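Local coordinates for pyridine nucleotide-disulfide oxidoreductase-like protein (Myceliophthora thermophila, PDB 5MQ6) that uses FAD and NADPH to insert one oxygen atom next to the carbonyl group of ketones, especially bulky polycyclic ones, giving esters or lactones, at residues His20-Lys25 against His395-Arg400; Glu379-His384 against Trp589-Thr594; Ala414-Trp419 against Val442-Thr447. One frame throughout, in Å; residues are numbered along the deposited sequence.

Contact 1 (His20-Lys25 against His395-Arg400)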
# COMPACT_ATOMS: atom_id res chain seq x y z
N HIS A 20 0.32 29.90 13.84
CA HIS A 20 -0.76 29.41 12.89
C HIS A 20 -1.42 30.48 11.93
O HIS A 20 -2.60 30.58 11.80
CB HIS A 20 -1.76 28.57 13.63
CG HIS A 20 -1.12 27.53 14.50
ND1 HIS A 20 -0.88 27.72 15.85
CD2 HIS A 20 -0.63 26.30 14.21
CE1 HIS A 20 -0.31 26.64 16.35
NE2 HIS A 20 -0.14 25.76 15.38
N GLN A 21 -0.59 31.33 11.33
CA GLN A 21 -0.75 31.80 9.95
C GLN A 21 0.01 30.80 8.99
O GLN A 21 -0.07 30.86 7.77
CB GLN A 21 -0.26 33.27 9.82
CG GLN A 21 1.19 33.59 10.27
CD GLN A 21 1.34 34.87 11.15
OE1 GLN A 21 1.18 36.00 10.67
NE2 GLN A 21 1.68 34.69 12.42
N LEU A 22 0.78 29.89 9.57
CA LEU A 22 1.22 28.65 8.90
C LEU A 22 0.06 27.93 8.15
O LEU A 22 0.16 27.56 6.92
CB LEU A 22 1.77 27.72 9.98
CG LEU A 22 2.39 26.38 9.59
CD1 LEU A 22 3.58 26.61 8.65
CD2 LEU A 22 2.84 25.60 10.83
N SER A 23 -1.04 27.75 8.88
CA SER A 23 -2.22 27.11 8.28
C SER A 23 -2.85 28.00 7.16
O SER A 23 -3.55 27.48 6.29
CB SER A 23 -3.22 26.58 9.33
OG SER A 23 -3.82 27.65 9.97
N GLN A 24 -2.51 29.30 7.14
CA GLN A 24 -2.75 30.08 5.92
C GLN A 24 -1.84 29.73 4.75
O GLN A 24 -2.30 29.65 3.60
CB GLN A 24 -2.73 31.58 6.19
CG GLN A 24 -4.07 32.08 6.71
CD GLN A 24 -4.12 33.59 6.82
OE1 GLN A 24 -5.02 34.23 6.25
NE2 GLN A 24 -3.14 34.17 7.53
N LYS A 25 -0.55 29.53 5.00
CA LYS A 25 0.36 29.06 3.94
C LYS A 25 -0.06 27.65 3.45
O LYS A 25 -0.01 27.37 2.25
CB LYS A 25 1.80 29.07 4.44
CG LYS A 25 2.81 28.50 3.50
CD LYS A 25 2.94 29.26 2.19
CE LYS A 25 4.40 29.24 1.77
NZ LYS A 25 4.57 29.60 0.34
N HIS A 395 7.45 19.00 14.53
CA HIS A 395 8.12 18.17 13.55
C HIS A 395 8.09 18.82 12.16
O HIS A 395 9.09 18.83 11.42
CB HIS A 395 7.48 16.81 13.44
CG HIS A 395 8.05 15.97 12.34
ND1 HIS A 395 9.33 15.47 12.35
CD2 HIS A 395 7.52 15.55 11.17
CE1 HIS A 395 9.55 14.76 11.26
NE2 HIS A 395 8.47 14.78 10.54
N ALA A 396 6.95 19.37 11.79
CA ALA A 396 6.80 19.96 10.48
C ALA A 396 7.80 21.09 10.24
O ALA A 396 8.36 21.19 9.16
CB ALA A 396 5.39 20.48 10.34
N GLU A 397 8.01 21.94 11.25
CA GLU A 397 8.98 23.03 11.13
C GLU A 397 10.40 22.44 11.03
O GLU A 397 11.19 22.97 10.28
CB GLU A 397 8.91 23.99 12.28
CG GLU A 397 7.61 24.74 12.35
CD GLU A 397 7.59 26.09 11.59
OE1 GLU A 397 7.12 26.06 10.39
OE2 GLU A 397 8.00 27.17 12.21
N GLN A 398 10.71 21.38 11.77
CA GLN A 398 12.02 20.73 11.59
C GLN A 398 12.24 20.17 10.20
O GLN A 398 13.33 20.22 9.71
CB GLN A 398 12.29 19.64 12.59
CG GLN A 398 12.36 20.30 14.00
CD GLN A 398 13.05 19.44 15.00
OE1 GLN A 398 13.08 18.22 14.87
NE2 GLN A 398 13.68 20.07 15.99
N VAL A 399 11.22 19.62 9.58
CA VAL A 399 11.41 19.08 8.24
C VAL A 399 11.80 20.19 7.26
O VAL A 399 12.69 20.00 6.46
CB VAL A 399 10.17 18.37 7.73
CG1 VAL A 399 10.40 17.77 6.31
CG2 VAL A 399 9.76 17.25 8.68
N ARG A 400 11.11 21.32 7.32
CA ARG A 400 11.42 22.47 6.44
C ARG A 400 12.80 23.06 6.69
O ARG A 400 13.51 23.48 5.75
CB ARG A 400 10.40 23.56 6.61
CG ARG A 400 9.01 23.36 5.94
CD ARG A 400 8.02 24.40 6.58
NE ARG A 400 6.85 23.69 6.63
CZ ARG A 400 5.95 23.47 7.55
NH1 ARG A 400 5.81 24.08 8.74
NH2 ARG A 400 5.10 22.58 7.14
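Helix 22-31, close to the N terminus, lies against the long helix 378-406 at this helix-helix contact, where Leu22 packs onto the ends of Arg400 and Glu397. The backbones keep well apart: the closest CA atoms, those of Leu22 and Glu397, are 9.8 Å from each other, and side chains bridge the gap. Leu22 holds CG anti to its backbone N (chi1 -177°), which brings both methyls up to Arg400 NH1. CD1 comes to 3.4 Å from Arg400 NH1, meeting the guanidinium obliquely, and to 4.0 Å from Glu397 OE1. The other methyl, CD2, lies 3.9 Å from Arg400 NH1. The leucine thus packs beside an ion pair already formed within the opposite helix. Arg400 NH1 donates to Glu397 OE1 over 2.9 Å, with an angle of 150° at the hydrogen. The acceptor uses its anti lone pair and lies in the guanidinium plane, while Ala396 O sits 3.7 Å above the middle of one guanidinium face. The glutamate chain bends at chi2 (-91°) to bring its carboxylate round to the arginine one turn ahead. Tyr26 OH, one turn beyond Leu22, bonds to Arg400 NH2, adding a polar tie between the helices. Arginine probably suits this buried place because its several N-H groups can be shared out, NH1 to Glu397, NH2 to Tyr26 and NE to Ala418 O. The arrangement is a helix-helix packing in which Leu22 lies against the i, i+3 salt bridge of helix 378-406.

Contact 2 (Glu379-His384 against Trp589-Thr594)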
# COMPACT_ATOMS: atom_id res chain seq x y z
N GLU A 379 -17.77 22.49 17.24
CA GLU A 379 -16.86 22.97 18.28
C GLU A 379 -15.85 21.88 18.64
O GLU A 379 -14.69 22.18 18.90
CB GLU A 379 -17.64 23.43 19.53
CG GLU A 379 -17.01 23.01 20.87
CD GLU A 379 -17.70 23.57 22.10
OE1 GLU A 379 -18.83 24.11 21.94
OE2 GLU A 379 -17.12 23.45 23.21
N LYS A 380 -16.31 20.63 18.70
CA LYS A 380 -15.46 19.51 19.06
C LYS A 380 -14.53 19.14 17.92
O LYS A 380 -13.42 18.83 18.17
CB LYS A 380 -16.28 18.30 19.53
CG LYS A 380 -16.94 18.53 20.86
CD LYS A 380 -15.96 18.85 21.96
CE LYS A 380 -16.65 19.03 23.29
NZ LYS A 380 -15.60 18.96 24.34
N ILE A 381 -14.99 19.20 16.69
CA ILE A 381 -14.09 18.98 15.56
C ILE A 381 -12.97 20.03 15.50
O ILE A 381 -11.82 19.69 15.24
CB ILE A 381 -14.85 18.96 14.22
CG1 ILE A 381 -15.83 17.76 14.11
CG2 ILE A 381 -13.91 18.96 13.01
CD1 ILE A 381 -15.49 16.57 14.92
N ALA A 382 -13.33 21.30 15.70
CA ALA A 382 -12.36 22.40 15.64
C ALA A 382 -11.27 22.25 16.70
O ALA A 382 -10.12 22.52 16.46
CB ALA A 382 -13.06 23.76 15.80
N GLU A 383 -11.67 21.80 17.88
CA GLU A 383 -10.78 21.60 18.96
C GLU A 383 -9.82 20.43 18.63
O GLU A 383 -8.67 20.48 18.96
CB GLU A 383 -11.64 21.27 20.15
CG GLU A 383 -10.98 21.27 21.48
CD GLU A 383 -11.89 20.72 22.60
OE1 GLU A 383 -11.38 20.51 23.72
OE2 GLU A 383 -13.10 20.46 22.39
N HIS A 384 -10.34 19.37 18.02
CA HIS A 384 -9.57 18.19 17.58
C HIS A 384 -8.57 18.64 16.53
O HIS A 384 -7.39 18.30 16.63
CB HIS A 384 -10.54 17.13 16.99
CG HIS A 384 -9.88 15.94 16.31
ND1 HIS A 384 -9.11 15.03 16.99
CD2 HIS A 384 -9.97 15.48 15.04
CE1 HIS A 384 -8.70 14.08 16.15
NE2 HIS A 384 -9.24 14.31 14.96
N TRP A 589 -12.97 11.77 14.03
CA TRP A 589 -11.50 11.72 14.01
C TRP A 589 -10.95 12.17 12.65
O TRP A 589 -10.00 12.93 12.58
CB TRP A 589 -10.95 10.34 14.39
CG TRP A 589 -9.52 10.41 14.68
CD1 TRP A 589 -8.51 10.35 13.78
CD2 TRP A 589 -8.92 10.61 15.95
NE1 TRP A 589 -7.29 10.49 14.42
CE2 TRP A 589 -7.51 10.67 15.74
CE3 TRP A 589 -9.43 10.77 17.25
CZ2 TRP A 589 -6.60 10.88 16.79
CZ3 TRP A 589 -8.55 10.96 18.29
CH2 TRP A 589 -7.13 11.05 18.05
N PHE A 590 -11.60 11.73 11.58
CA PHE A 590 -11.04 11.91 10.24
C PHE A 590 -11.38 13.21 9.53
O PHE A 590 -10.95 13.45 8.39
CB PHE A 590 -11.22 10.64 9.43
CG PHE A 590 -10.67 9.41 10.14
CD1 PHE A 590 -9.32 9.09 10.07
CD2 PHE A 590 -11.48 8.62 10.92
CE1 PHE A 590 -8.78 8.01 10.79
CE2 PHE A 590 -10.97 7.49 11.60
CZ PHE A 590 -9.60 7.17 11.52
N ALA A 591 -12.04 14.11 10.25
CA ALA A 591 -12.04 15.54 9.84
C ALA A 591 -10.63 16.10 9.69
O ALA A 591 -10.42 17.06 8.95
CB ALA A 591 -12.77 16.37 10.87
N SER A 592 -9.68 15.47 10.41
CA SER A 592 -8.27 15.72 10.17
C SER A 592 -7.87 15.79 8.71
O SER A 592 -6.94 16.46 8.36
CB SER A 592 -7.43 14.66 10.85
OG SER A 592 -7.59 13.41 10.21
N VAL A 593 -8.58 15.11 7.84
CA VAL A 593 -8.18 15.01 6.46
C VAL A 593 -8.73 16.18 5.60
O VAL A 593 -8.25 16.42 4.53
CB VAL A 593 -8.56 13.59 6.02
CG1 VAL A 593 -9.20 13.49 4.68
CG2 VAL A 593 -7.32 12.71 6.16
N THR A 594 -9.67 16.94 6.13
CA THR A 594 -10.25 18.09 5.43
C THR A 594 -9.30 19.05 4.86
O THR A 594 -9.47 19.46 3.73
CB THR A 594 -11.04 18.91 6.42
OG1 THR A 594 -12.00 18.04 6.99
CG2 THR A 594 -11.74 20.08 5.73
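Ala591 O is gripped twice by Thr594, at 2.7 Å from OG1 and at 2.9 Å from N, while Ala591 CB faces the helix. These bonds belong to a 3-10 turn that lies against helix 378-406. The hydroxyl bond falls on a lone pair in the carbonyl plane, and together the two donors tie Thr594 back to Ala591, three residues earlier. Alanine fits the closest backbone approach, since its small CB lets the CA atoms of Ile381 and Ala591 come within 7.0 Å. Ile381 CG2 touches that CB at 3.5 Å.

One turn further along the helix, buried His384 provides the polar link. Its chi1 of 171° sends the ring across the gap, so that NE2 donates to Trp589 O over 2.9 Å. The bond is somewhat bent, 146° at the hydrogen; the oxygen lies a little out of the imidazole plane, and the donor meets a lone pair of Trp589 O in its carbonyl plane. The same histidine also meets the indole of Trp589 edge-to-face, so one residue is engaged through both backbone and side chain, which should restrict rotation of the imidazole. A histidine serves both tasks because it pairs an N-H donor with an aromatic edge. The tryptophan is held in turn by NE1, which bonds to Ser363 O, and Ser592 OG bonds to Ala364 O nearby. The two aromatic side chains run nearly perpendicular, with ring planes at 60°, and His384 CE1 rests over the centre of the indole, 3.5 Å from Trp589 CD2.

Contact 3 (Ala414-Trp419 against Val442-Thr447)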
# COMPACT_ATOMS: atom_id res chain seq x y z
N ALA A 414 13.49 26.62 -1.53
CA ALA A 414 12.12 27.10 -1.41
C ALA A 414 11.08 26.17 -2.06
O ALA A 414 9.95 26.01 -1.52
CB ALA A 414 11.97 28.50 -2.04
N LYS A 415 11.44 25.63 -3.22
CA LYS A 415 10.56 24.75 -3.98
C LYS A 415 10.47 23.33 -3.41
O LYS A 415 9.52 22.60 -3.68
CB LYS A 415 11.03 24.70 -5.44
CG LYS A 415 10.74 25.99 -6.16
CD LYS A 415 11.61 26.09 -7.39
CE LYS A 415 11.16 27.27 -8.23
NZ LYS A 415 12.07 27.44 -9.40
N LEU A 416 11.44 22.95 -2.59
CA LEU A 416 11.50 21.62 -2.04
C LEU A 416 10.83 21.46 -0.70
O LEU A 416 10.71 20.35 -0.20
CB LEU A 416 12.93 21.16 -1.98
CG LEU A 416 13.52 20.73 -3.35
CD1 LEU A 416 15.01 20.53 -3.24
CD2 LEU A 416 12.84 19.43 -3.86
N LYS A 417 10.42 22.59 -0.12
CA LYS A 417 9.79 22.68 1.16
C LYS A 417 8.35 22.30 0.99
O LYS A 417 7.67 22.82 0.07
CB LYS A 417 9.89 24.10 1.74
CG LYS A 417 11.18 24.23 2.53
CD LYS A 417 11.22 25.46 3.40
CE LYS A 417 11.85 26.59 2.66
NZ LYS A 417 12.08 27.68 3.65
N ALA A 418 7.87 21.39 1.85
CA ALA A 418 6.46 21.04 1.81
C ALA A 418 5.72 21.76 2.91
O ALA A 418 6.22 21.84 4.04
CB ALA A 418 6.31 19.54 1.96
N TRP A 419 4.52 22.24 2.55
CA TRP A 419 3.67 23.05 3.38
C TRP A 419 2.30 22.40 3.57
O TRP A 419 1.29 22.89 3.11
CB TRP A 419 3.46 24.41 2.74
CG TRP A 419 4.70 25.15 2.64
CD1 TRP A 419 5.49 25.22 1.55
CD2 TRP A 419 5.35 25.91 3.67
NE1 TRP A 419 6.60 25.98 1.80
CE2 TRP A 419 6.57 26.41 3.10
CE3 TRP A 419 5.03 26.24 4.98
CZ2 TRP A 419 7.44 27.28 3.80
CZ3 TRP A 419 5.93 27.10 5.69
CH2 TRP A 419 7.12 27.59 5.10
N VAL A 442 21.67 18.36 -11.90
CA VAL A 442 20.30 18.12 -11.44
C VAL A 442 19.48 19.40 -11.38
O VAL A 442 19.89 20.40 -10.74
CB VAL A 442 20.33 17.44 -10.06
CG1 VAL A 442 18.90 17.28 -9.41
CG2 VAL A 442 21.16 16.13 -10.12
N HIS A 443 18.30 19.36 -12.02
CA HIS A 443 17.42 20.50 -12.10
C HIS A 443 16.04 20.20 -11.63
O HIS A 443 15.35 19.38 -12.18
CB HIS A 443 17.36 20.95 -13.55
CG HIS A 443 18.70 20.94 -14.21
ND1 HIS A 443 19.69 21.86 -13.91
CD2 HIS A 443 19.25 20.07 -15.08
CE1 HIS A 443 20.78 21.57 -14.59
NE2 HIS A 443 20.54 20.48 -15.31
N LEU A 444 15.61 20.88 -10.60
CA LEU A 444 14.25 20.81 -10.16
C LEU A 444 13.40 21.65 -11.09
O LEU A 444 13.68 22.77 -11.32
CB LEU A 444 14.11 21.26 -8.70
CG LEU A 444 12.64 21.22 -8.16
CD1 LEU A 444 12.03 19.81 -8.15
CD2 LEU A 444 12.55 21.82 -6.78
N VAL A 445 12.37 21.06 -11.64
CA VAL A 445 11.36 21.77 -12.40
C VAL A 445 10.04 21.80 -11.63
O VAL A 445 9.18 20.91 -11.73
CB VAL A 445 11.18 21.11 -13.82
CG1 VAL A 445 10.20 21.89 -14.69
CG2 VAL A 445 12.53 20.92 -14.53
N ASP A 446 9.83 22.86 -10.86
CA ASP A 446 8.53 23.02 -10.15
C ASP A 446 7.41 23.38 -11.10
O ASP A 446 7.64 24.13 -12.03
CB ASP A 446 8.61 24.07 -9.05
CG ASP A 446 7.46 24.00 -8.14
OD1 ASP A 446 7.34 22.97 -7.47
OD2 ASP A 446 6.63 24.93 -8.12
N THR A 447 6.21 22.89 -10.86
CA THR A 447 5.06 23.20 -11.70
C THR A 447 4.04 24.04 -10.97
O THR A 447 2.87 24.08 -11.37
CB THR A 447 4.34 21.95 -12.20
OG1 THR A 447 3.81 21.26 -11.08
CG2 THR A 447 5.26 21.05 -12.95
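The flat group in this contact is the carboxylate of Asp446, yet what Asp446 offers to Lys415 is the methylene below it: CB lies 4.0 Å from Lys415 CD. The carboxylate oxygens are engaged by other groups, OD2 by the backbone N of Asp448 and OD1 by NE2 of Gln299, and this pairing should hold the plane in place. Gln299 NE2 also bonds to Lys415 O, so a single amide joins the helix to the strand. Lysine suits this solvent-exposed position. Its extended chain runs obliquely past the aspartate, and NZ stays 6.1 Å from Asp446 OD2, too far for a salt bridge, though the opposite charges probably attract weakly.

Leu444 makes the apolar part. A chi1 of 179° swings its branch away from its own amide nitrogen, and CD2 lies 3.5 Å from Lys415 CB. That methyl also meets Leu416 CG at 3.7 Å, the two leucine side chains lying antiparallel alongside one another. Val445 points the other way, so Leu444 and Asp446 present one face of the strand to helix 410-416. The side chain of Leu444 is about 5 Å from that of Thr277, an NADPH-binding residue. Helix 410-416 packs here on strand 442-446, an outermost strand of the parallel sheet, an arrangement consistent with the helix-flanked parallel sheets of Rossmann-type NADP-binding domains.

From the N terminus, contact 1 closes a very long loop by bringing residues 20-25 to helix 378-406. Contact 2 starts earlier on that same helix and reaches ahead to 589-594, so contacts 1 and 2 cross along the chain, their nearest atoms about 10 Å apart. Contact 3 follows the end of contact 1 and falls within the span of contact 2, closing a short loop between 414-419 and 442-447. Contacts 1 and 3 touch: Arg400 NE lies 3.2 Å from Ala418 O, and Leu22, Lys25 and Arg400 pack around Trp419. Helix 378-406 thus meets helix 22-31 and the 589-594 turn directly, and reaches the edge of the parallel sheet through 414-419.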